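Local coordinates for protein putative xanthine dehydrogenase YAGS fad-binding subunit (Escherichia coli, PDB 5G5G) that probably oxidises aldehydes at a molybdenum centre carried by a pterin cytosine dinucleotide, as a periplasmic enzyme of the xanthine dehydrogenase and aldehyde oxidase family, at residues Phe242-Phe247 with Asn347-Ala351; Ser209-Ile213 with Ala504-Trp510. One frame throughout, in Å; residues are numbered along the deposited sequence.

In the fold
Both interactions are buried loop-to-loop contacts around one molybdenum site, their centres about 9 Å apart, and both touch the pterin cofactor and the metal group. Interaction 1 joins two loops of the first molybdopterin cofactor-binding domain, whereas interaction 2 bridges the first such domain and the second. Interaction 1 has one direct hydrogen bond between its segments, and lays a ring and a guanidinium group against the pterin, with Leu246 and Ala348 beside the metal group. Interaction 2 has a reciprocal pair using a side-chain amide, and a methionine packed chiefly on the backbone of the glycine-bearing loop, its methyl also meeting a tryptophan. The two meet where Gln211 N lies 2.9 Å from Lys245 O, probably hydrogen-bonded.

Interaction 1. Residues Phe242-Phe247 with Asn347-Ala351; sequences FGGKLF and NAMRA. With MCN (pterin cytosine dinucleotide), chain Y; MOS (dioxothiomolybdenum(VI) ion), chain Z.
Ala348 O is gripped by two donors: a water whose oxygen lies 2.8 Å from Ala348 O and which also donates to Gly243 O across the contact, and His187 NE2. Phe242 O takes one hydrogen bond, from Arg350 N at 2.9 Å, entering above the carbonyl plane; a weak CA-H...O contact from Met349 CA to Phe242 O, at 3.3 Å, supplements it. The Phe242 backbone N-H turns to the pterin, with N 2.8 Å from MCN O4'. Because CG sits beside that N (chi1 -47°), the ring turns one face to the pterin, O4' over its centre and C4' also over that face, 3.4 Å from CE1. An alanine here would probably leave the pterin carbonyl without its aromatic cover and Met632 of helix 619-638 without the ring it touches. In Arg350, CG anti to the backbone N (chi1 -163°) and an extended chain carry the guanidinium past MCN S7' and C6', so that its face meets N8', offset toward the rim; NE is held by Gly691 O. Gly243 to Leu246 form a type I beta turn in a glycine-bearing loop that lines the molybdenum pocket. The backbone conformation of Gly243 already excludes a side chain, and a CB there would also fall 2.6 Å from Ala348 O. Next to the metal group, Leu246 CD1 packs 3.6 Å from Ala348 CB. Farther along, Asn347 OD1 approaches Phe247 CE2 at 3.3 Å with amide and ring planes 37° apart, while the same oxygen accepts from Ala348 N in its carbonyl plane.

Interaction 2. Residues Ser209-Ile213 with Ala504-Trp510; sequences SNQMI and AGSGGQW. With MCN (pterin cytosine dinucleotide), chain Y; MOS (dioxothiomolybdenum(VI) ion), chain Z.
Gln211 and Ser506 are joined by two hydrogen bonds, one from each side. Ser506 N donates to Gln211 O at 3.1 Å in a nearly straight bond (171°), and that oxygen is also bonded to Thr466 OG1. In return Gln211 NE2 donates to Ser506 O at 3.0 Å, with the acceptor close to the amide plane. The carboxamide is used at both ends: NE2 also reaches O1 of the molybdenum group at 3.0 Å, in a direction about 90° from Ser506 O, while OE1 accepts from Gly243 N and Lys245 N. These opposed demands fix which end is nitrogen and hold the group against rotation. Gly508 N adds a bond of 2.9 Å to O2 of the metal group. Around this polar core, Asn210 OD1 accepts from Met212 N in an Asx turn just before helix 213-224. Met212 bends at chi2 (-76°), which brings its methyl CE to 3.5 Å from Gly507 CA and also beside Trp510 CZ2. Its SD lies by Gly505 CA, where a CB would be only 2.3 Å from the sulfur. Trp510 NE1 is satisfied by Ala504 O at 2.9 Å, the donor standing well above the carbonyl plane, and Gly507 O lies over one face of the indole. Ser506 OG pairs with Thr466 OG1. Ser506 O together with Gly243 N and Lys245 N probably fixes the orientation of the Gln211 amide, which is therefore likely to be set in advance with one N-H pointing at O1 of the metal group.

Interaction 1. Residues Phe242-Phe247 with Asn347-Ala351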
loop_
_atom_site.group_PDB
_atom_site.type_symbol
_atom_site.label_atom_id
_atom_site.label_comp_id
_atom_site.label_asym_id
_atom_site.label_seq_id
_atom_site.Cartn_x
_atom_site.Cartn_y
_atom_site.Cartn_z
ATOM N N PHE C 242 -4.284 -8.854 3.337
ATOM C CA PHE C 242 -5.230 -8.650 2.228
ATOM C C PHE C 242 -5.267 -9.821 1.243
ATOM O O PHE C 242 -5.568 -9.645 0.040
ATOM C CB PHE C 242 -4.976 -7.316 1.510
ATOM C CG PHE C 242 -4.800 -6.184 2.437
ATOM C CD1 PHE C 242 -5.889 -5.634 3.110
ATOM C CD2 PHE C 242 -3.507 -5.717 2.767
ATOM C CE1 PHE C 242 -5.711 -4.612 4.036
ATOM C CE2 PHE C 242 -3.334 -4.702 3.677
ATOM C CZ PHE C 242 -4.427 -4.168 4.344
ATOM N N GLY C 243 -4.998 -11.035 1.732
ATOM C CA GLY C 243 -4.899 -12.230 0.892
ATOM C C GLY C 243 -3.480 -12.694 0.619
ATOM O O GLY C 243 -3.249 -13.872 0.386
ATOM N N GLY C 244 -2.574 -11.741 0.654
ATOM C CA GLY C 244 -1.175 -11.969 0.362
ATOM C C GLY C 244 -0.412 -12.779 1.372
ATOM O O GLY C 244 0.752 -13.189 1.140
ATOM N N LYS C 245 -1.008 -12.972 2.532
ATOM C CA LYS C 245 -0.412 -13.761 3.588
ATOM C C LYS C 245 -1.291 -14.912 4.006
ATOM O O LYS C 245 -1.111 -15.469 5.062
ATOM C CB LYS C 245 -0.061 -12.854 4.784
ATOM C CG LYS C 245 1.083 -11.891 4.452
ATOM C CD LYS C 245 1.333 -10.934 5.584
ATOM C CE LYS C 245 2.298 -9.810 5.189
ATOM N NZ LYS C 245 2.530 -8.803 6.274
ATOM N N LEU C 246 -2.189 -15.354 3.131
ATOM C CA LEU C 246 -2.911 -16.585 3.349
ATOM C C LEU C 246 -2.074 -17.815 3.325
ATOM O O LEU C 246 -2.461 -18.808 3.917
ATOM C CB LEU C 246 -3.981 -16.814 2.256
ATOM C CG LEU C 246 -5.204 -15.925 2.323
ATOM C CD1 LEU C 246 -5.927 -15.967 1.003
ATOM C CD2 LEU C 246 -6.089 -16.343 3.473
ATOM N N PHE C 247 -0.962 -17.794 2.561
ATOM C CA PHE C 247 -0.212 -18.977 2.282
ATOM C C PHE C 247 1.244 -18.842 2.726
ATOM O O PHE C 247 1.808 -17.743 2.824
ATOM C CB PHE C 247 -0.247 -19.225 0.771
ATOM C CG PHE C 247 -1.605 -19.024 0.169
ATOM C CD1 PHE C 247 -2.653 -19.802 0.579
ATOM C CD2 PHE C 247 -1.824 -18.013 -0.787
ATOM C CE1 PHE C 247 -3.928 -19.622 0.039
ATOM C CE2 PHE C 247 -3.097 -17.835 -1.314
ATOM C CZ PHE C 247 -4.141 -18.629 -0.898
ATOM N N ASN C 347 -3.032 -15.050 -7.390
ATOM C CA ASN C 347 -3.739 -15.661 -6.275
ATOM C C ASN C 347 -4.616 -14.616 -5.589
ATOM O O ASN C 347 -4.754 -13.479 -6.061
ATOM C CB ASN C 347 -2.753 -16.346 -5.288
ATOM C CG ASN C 347 -3.290 -17.667 -4.737
ATOM O OD1 ASN C 347 -4.472 -17.763 -4.319
ATOM N ND2 ASN C 347 -2.432 -18.646 -4.665
ATOM N N ALA C 348 -5.149 -15.012 -4.430
ATOM C CA ALA C 348 -6.102 -14.192 -3.696
ATOM C C ALA C 348 -5.618 -12.808 -3.336
ATOM O O ALA C 348 -4.520 -12.609 -2.776
ATOM C CB ALA C 348 -6.528 -14.880 -2.421
ATOM N N MET C 349 -6.490 -11.863 -3.595
ATOM C CA MET C 349 -6.421 -10.544 -3.037
ATOM C C MET C 349 -7.856 -10.144 -2.689
ATOM O O MET C 349 -8.794 -10.578 -3.377
ATOM C CB MET C 349 -5.792 -9.567 -3.999
ATOM C CG MET C 349 -5.697 -8.149 -3.479
ATOM S SD MET C 349 -4.626 -7.129 -4.560
ATOM C CE MET C 349 -5.003 -5.453 -4.091
ATOM N N ARG C 350 -7.962 -9.381 -1.614
ATOM C CA ARG C 350 -9.257 -8.953 -0.987
ATOM C C ARG C 350 -10.440 -9.057 -1.950
ATOM O O ARG C 350 -10.492 -8.337 -2.944
ATOM C CB ARG C 350 -9.104 -7.551 -0.449
ATOM C CG ARG C 350 -10.206 -7.164 0.561
ATOM C CD ARG C 350 -9.847 -5.816 1.130
ATOM N NE ARG C 350 -10.663 -5.477 2.284
ATOM C CZ ARG C 350 -10.387 -4.530 3.191
ATOM N NH1 ARG C 350 -9.337 -3.756 3.051
ATOM N NH2 ARG C 350 -11.206 -4.323 4.216
ATOM N N ALA C 351 -11.362 -9.955 -1.632
ATOM C CA ALA C 351 -12.550 -10.289 -2.473
ATOM C C ALA C 351 -12.123 -10.828 -3.841
ATOM O O ALA C 351 -12.509 -10.312 -4.903
ATOM C CB ALA C 351 -13.505 -9.102 -2.609
HETATM N N1 MCN Y . -16.796 -7.457 11.883
HETATM C C2 MCN Y . -17.753 -7.023 12.907
HETATM N N3 MCN Y . -19.018 -7.810 12.569
HETATM C C4 MCN Y . -19.355 -8.598 11.562
HETATM C C5 MCN Y . -18.169 -8.979 10.720
HETATM C C6 MCN Y . -17.034 -8.363 10.876
HETATM O O2 MCN Y . -17.627 -6.321 13.767
HETATM N N4 MCN Y . -20.496 -9.126 11.292
HETATM C "C1'" MCN Y . -15.580 -6.661 11.927
HETATM C C2D MCN Y . -14.640 -7.096 13.113
HETATM O "O2'" MCN Y . -13.823 -5.996 13.505
HETATM C "C3'" MCN Y . -13.885 -8.114 12.421
HETATM C C4D MCN Y . -13.546 -7.671 10.927
HETATM O O4D MCN Y . -14.815 -6.879 10.735
HETATM O "O3'" MCN Y . -12.594 -8.538 12.990
HETATM C "C5'" MCN Y . -13.441 -8.553 9.827
HETATM O "O5'" MCN Y . -14.178 -9.743 9.983
HETATM P PA MCN Y . -14.474 -10.598 8.724
HETATM O O1A MCN Y . -14.972 -11.953 9.223
HETATM O O2A MCN Y . -15.257 -9.808 7.735
HETATM O O3A MCN Y . -12.955 -10.834 8.034
HETATM P PB MCN Y . -11.942 -11.953 8.505
HETATM O O1B MCN Y . -12.196 -13.206 7.783
HETATM O O2B MCN Y . -11.867 -11.967 9.997
HETATM O O3B MCN Y . -10.615 -11.249 8.041
HETATM C C10 MCN Y . -10.161 -11.411 6.631
HETATM C "C9'" MCN Y . -10.450 -10.235 5.767
HETATM C "C8'" MCN Y . -10.022 -10.655 4.256
HETATM S "S8'" MCN Y . -10.430 -12.157 3.636
HETATM C "C7'" MCN Y . -9.232 -9.878 3.698
HETATM S "S7'" MCN Y . -8.490 -10.265 2.118
HETATM C "C6'" MCN Y . -8.999 -8.409 4.167
HETATM C C7 MCN Y . -10.070 -8.165 5.333
HETATM O "O9'" MCN Y . -9.995 -9.112 6.320
HETATM N "N5'" MCN Y . -7.593 -8.480 4.829
HETATM C C4A MCN Y . -7.181 -7.363 5.738
HETATM N "N8'" MCN Y . -9.714 -6.883 5.976
HETATM C C4B MCN Y . -8.435 -6.628 6.326
HETATM N "N1'" MCN Y . -8.167 -5.482 7.074
HETATM C "C2'" MCN Y . -6.930 -5.254 7.685
HETATM N "N2'" MCN Y . -6.676 -4.226 8.341
HETATM N "N3'" MCN Y . -5.886 -5.932 7.117
HETATM C "C4'" MCN Y . -5.870 -7.081 6.343
HETATM O "O4'" MCN Y . -4.977 -7.797 5.851
HETATM MO MO MOS Z . -8.937 -12.517 1.876
HETATM S S MOS Z . -8.329 -12.569 -0.360
HETATM O O1 MOS Z . -7.420 -13.227 2.500
HETATM O O2 MOS Z . -10.016 -14.199 1.248
HETATM O O HOH W 1 -2.468 -14.437 -2.329
#

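Interaction 2. Residues Ser209-Ile213 with Ala504-Trp510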
loop_
_atom_site.group_PDB
_atom_site.type_symbol
_atom_site.label_atom_id
_atom_site.label_comp_id
_atom_site.label_asym_id
_atom_site.label_seq_id
_atom_site.Cartn_x
_atom_site.Cartn_y
_atom_site.Cartn_z
ATOM N N SER C 209 4.501 -13.868 9.692
ATOM C CA SER C 209 3.426 -12.944 9.369
ATOM C C SER C 209 2.488 -13.729 8.430
ATOM O O SER C 209 2.818 -13.944 7.275
ATOM C CB SER C 209 3.992 -11.671 8.700
ATOM O OG SER C 209 2.975 -10.689 8.545
ATOM N N ASN C 210 1.409 -14.293 8.997
ATOM C CA ASN C 210 0.593 -15.237 8.262
ATOM C C ASN C 210 -0.850 -15.151 8.773
ATOM O O ASN C 210 -1.059 -15.130 9.972
ATOM C CB ASN C 210 1.172 -16.648 8.383
ATOM C CG ASN C 210 0.585 -17.609 7.364
ATOM O OD1 ASN C 210 -0.602 -17.887 7.393
ATOM N ND2 ASN C 210 1.394 -18.071 6.419
ATOM N N GLN C 211 -1.812 -15.168 7.850
ATOM C CA GLN C 211 -3.230 -15.058 8.152
ATOM C C GLN C 211 -3.831 -16.393 8.652
ATOM O O GLN C 211 -4.928 -16.377 9.256
ATOM C CB GLN C 211 -3.995 -14.642 6.889
ATOM C CG GLN C 211 -3.619 -13.272 6.314
ATOM C CD GLN C 211 -4.269 -12.897 5.001
ATOM O OE1 GLN C 211 -3.638 -12.354 4.089
ATOM N NE2 GLN C 211 -5.561 -13.208 4.889
ATOM N N MET C 212 -3.181 -17.509 8.347
ATOM C CA MET C 212 -3.771 -18.864 8.475
ATOM C C MET C 212 -2.789 -19.789 9.157
ATOM O O MET C 212 -1.937 -20.382 8.506
ATOM C CB MET C 212 -4.117 -19.407 7.093
ATOM C CG MET C 212 -5.170 -18.633 6.323
ATOM S SD MET C 212 -6.775 -19.047 7.063
ATOM C CE MET C 212 -7.925 -18.231 6.040
ATOM N N ILE C 213 -2.850 -19.839 10.484
ATOM C CA ILE C 213 -1.806 -20.439 11.320
ATOM C C ILE C 213 -1.751 -21.918 11.021
ATOM O O ILE C 213 -0.661 -22.478 10.838
ATOM C CB ILE C 213 -2.066 -20.229 12.827
ATOM C CG1 ILE C 213 -1.949 -18.739 13.224
ATOM C CG2 ILE C 213 -1.144 -21.085 13.714
ATOM C CD1 ILE C 213 -0.510 -18.195 13.145
ATOM N N ALA C 504 -10.743 -21.148 12.021
ATOM C CA ALA C 504 -10.805 -21.062 10.556
ATOM C C ALA C 504 -9.827 -20.049 9.951
ATOM O O ALA C 504 -9.692 -20.004 8.734
ATOM C CB ALA C 504 -12.209 -20.759 10.074
ATOM N N GLY C 505 -9.137 -19.282 10.790
ATOM C CA GLY C 505 -8.240 -18.234 10.328
ATOM C C GLY C 505 -8.895 -17.021 9.705
ATOM O O GLY C 505 -10.126 -16.894 9.683
ATOM N N SER C 506 -8.054 -16.126 9.205
ATOM C CA SER C 506 -8.515 -14.896 8.558
ATOM C C SER C 506 -8.505 -15.027 7.044
ATOM O O SER C 506 -7.487 -14.880 6.413
ATOM C CB SER C 506 -7.664 -13.747 8.961
ATOM O OG SER C 506 -7.739 -13.451 10.334
ATOM N N GLY C 507 -9.668 -15.233 6.461
ATOM C CA GLY C 507 -9.778 -15.437 5.062
ATOM C C GLY C 507 -11.251 -15.591 4.714
ATOM O O GLY C 507 -12.059 -15.915 5.592
ATOM N N GLY C 508 -11.576 -15.301 3.456
ATOM C CA GLY C 508 -12.929 -15.479 2.911
ATOM C C GLY C 508 -14.027 -14.704 3.619
ATOM O O GLY C 508 -15.240 -15.072 3.535
ATOM N N GLN C 509 -13.615 -13.666 4.335
ATOM C CA GLN C 509 -14.421 -12.967 5.356
ATOM C C GLN C 509 -15.247 -13.895 6.218
ATOM O O GLN C 509 -16.403 -13.599 6.514
ATOM C CB GLN C 509 -15.245 -11.801 4.767
ATOM C CG GLN C 509 -16.354 -12.123 3.755
ATOM C CD GLN C 509 -17.258 -10.960 3.465
ATOM O OE1 GLN C 509 -16.872 -9.802 3.477
ATOM N NE2 GLN C 509 -18.503 -11.274 3.157
ATOM N N TRP C 510 -14.716 -15.055 6.567
ATOM C CA TRP C 510 -15.417 -15.973 7.483
ATOM C C TRP C 510 -14.865 -15.848 8.902
ATOM O O TRP C 510 -15.381 -16.479 9.829
ATOM C CB TRP C 510 -15.370 -17.437 7.040
ATOM C CG TRP C 510 -13.971 -18.033 6.907
ATOM C CD1 TRP C 510 -12.970 -18.049 7.858
ATOM C CD2 TRP C 510 -13.445 -18.711 5.771
ATOM N NE1 TRP C 510 -11.848 -18.682 7.355
ATOM C CE2 TRP C 510 -12.119 -19.108 6.087
ATOM C CE3 TRP C 510 -13.934 -18.962 4.473
ATOM C CZ2 TRP C 510 -11.272 -19.744 5.150
ATOM C CZ3 TRP C 510 -13.086 -19.656 3.523
ATOM C CH2 TRP C 510 -11.783 -20.031 3.886
HETATM N N1 MCN Y . -16.796 -7.457 11.883
HETATM C C2 MCN Y . -17.753 -7.023 12.907
HETATM N N3 MCN Y . -19.018 -7.810 12.569
HETATM C C4 MCN Y . -19.355 -8.598 11.562
HETATM C C5 MCN Y . -18.169 -8.979 10.720
HETATM C C6 MCN Y . -17.034 -8.363 10.876
HETATM O O2 MCN Y . -17.627 -6.321 13.767
HETATM N N4 MCN Y . -20.496 -9.126 11.292
HETATM C "C1'" MCN Y . -15.580 -6.661 11.927
HETATM C C2D MCN Y . -14.640 -7.096 13.113
HETATM O "O2'" MCN Y . -13.823 -5.996 13.505
HETATM C "C3'" MCN Y . -13.885 -8.114 12.421
HETATM C C4D MCN Y . -13.546 -7.671 10.927
HETATM O O4D MCN Y . -14.815 -6.879 10.735
HETATM O "O3'" MCN Y . -12.594 -8.538 12.990
HETATM C "C5'" MCN Y . -13.441 -8.553 9.827
HETATM O "O5'" MCN Y . -14.178 -9.743 9.983
HETATM P PA MCN Y . -14.474 -10.598 8.724
HETATM O O1A MCN Y . -14.972 -11.953 9.223
HETATM O O2A MCN Y . -15.257 -9.808 7.735
HETATM O O3A MCN Y . -12.955 -10.834 8.034
HETATM P PB MCN Y . -11.942 -11.953 8.505
HETATM O O1B MCN Y . -12.196 -13.206 7.783
HETATM O O2B MCN Y . -11.867 -11.967 9.997
HETATM O O3B MCN Y . -10.615 -11.249 8.041
HETATM C C10 MCN Y . -10.161 -11.411 6.631
HETATM C "C9'" MCN Y . -10.450 -10.235 5.767
HETATM C "C8'" MCN Y . -10.022 -10.655 4.256
HETATM S "S8'" MCN Y . -10.430 -12.157 3.636
HETATM C "C7'" MCN Y . -9.232 -9.878 3.698
HETATM S "S7'" MCN Y . -8.490 -10.265 2.118
HETATM C "C6'" MCN Y . -8.999 -8.409 4.167
HETATM C C7 MCN Y . -10.070 -8.165 5.333
HETATM O "O9'" MCN Y . -9.995 -9.112 6.320
HETATM N "N5'" MCN Y . -7.593 -8.480 4.829
HETATM C C4A MCN Y . -7.181 -7.363 5.738
HETATM N "N8'" MCN Y . -9.714 -6.883 5.976
HETATM C C4B MCN Y . -8.435 -6.628 6.326
HETATM N "N1'" MCN Y . -8.167 -5.482 7.074
HETATM C "C2'" MCN Y . -6.930 -5.254 7.685
HETATM N "N2'" MCN Y . -6.676 -4.226 8.341
HETATM N "N3'" MCN Y . -5.886 -5.932 7.117
HETATM C "C4'" MCN Y . -5.870 -7.081 6.343
HETATM O "O4'" MCN Y . -4.977 -7.797 5.851
HETATM MO MO MOS Z . -8.937 -12.517 1.876
HETATM S S MOS Z . -8.329 -12.569 -0.360
HETATM O O1 MOS Z . -7.420 -13.227 2.500
HETATM O O2 MOS Z . -10.016 -14.199 1.248
#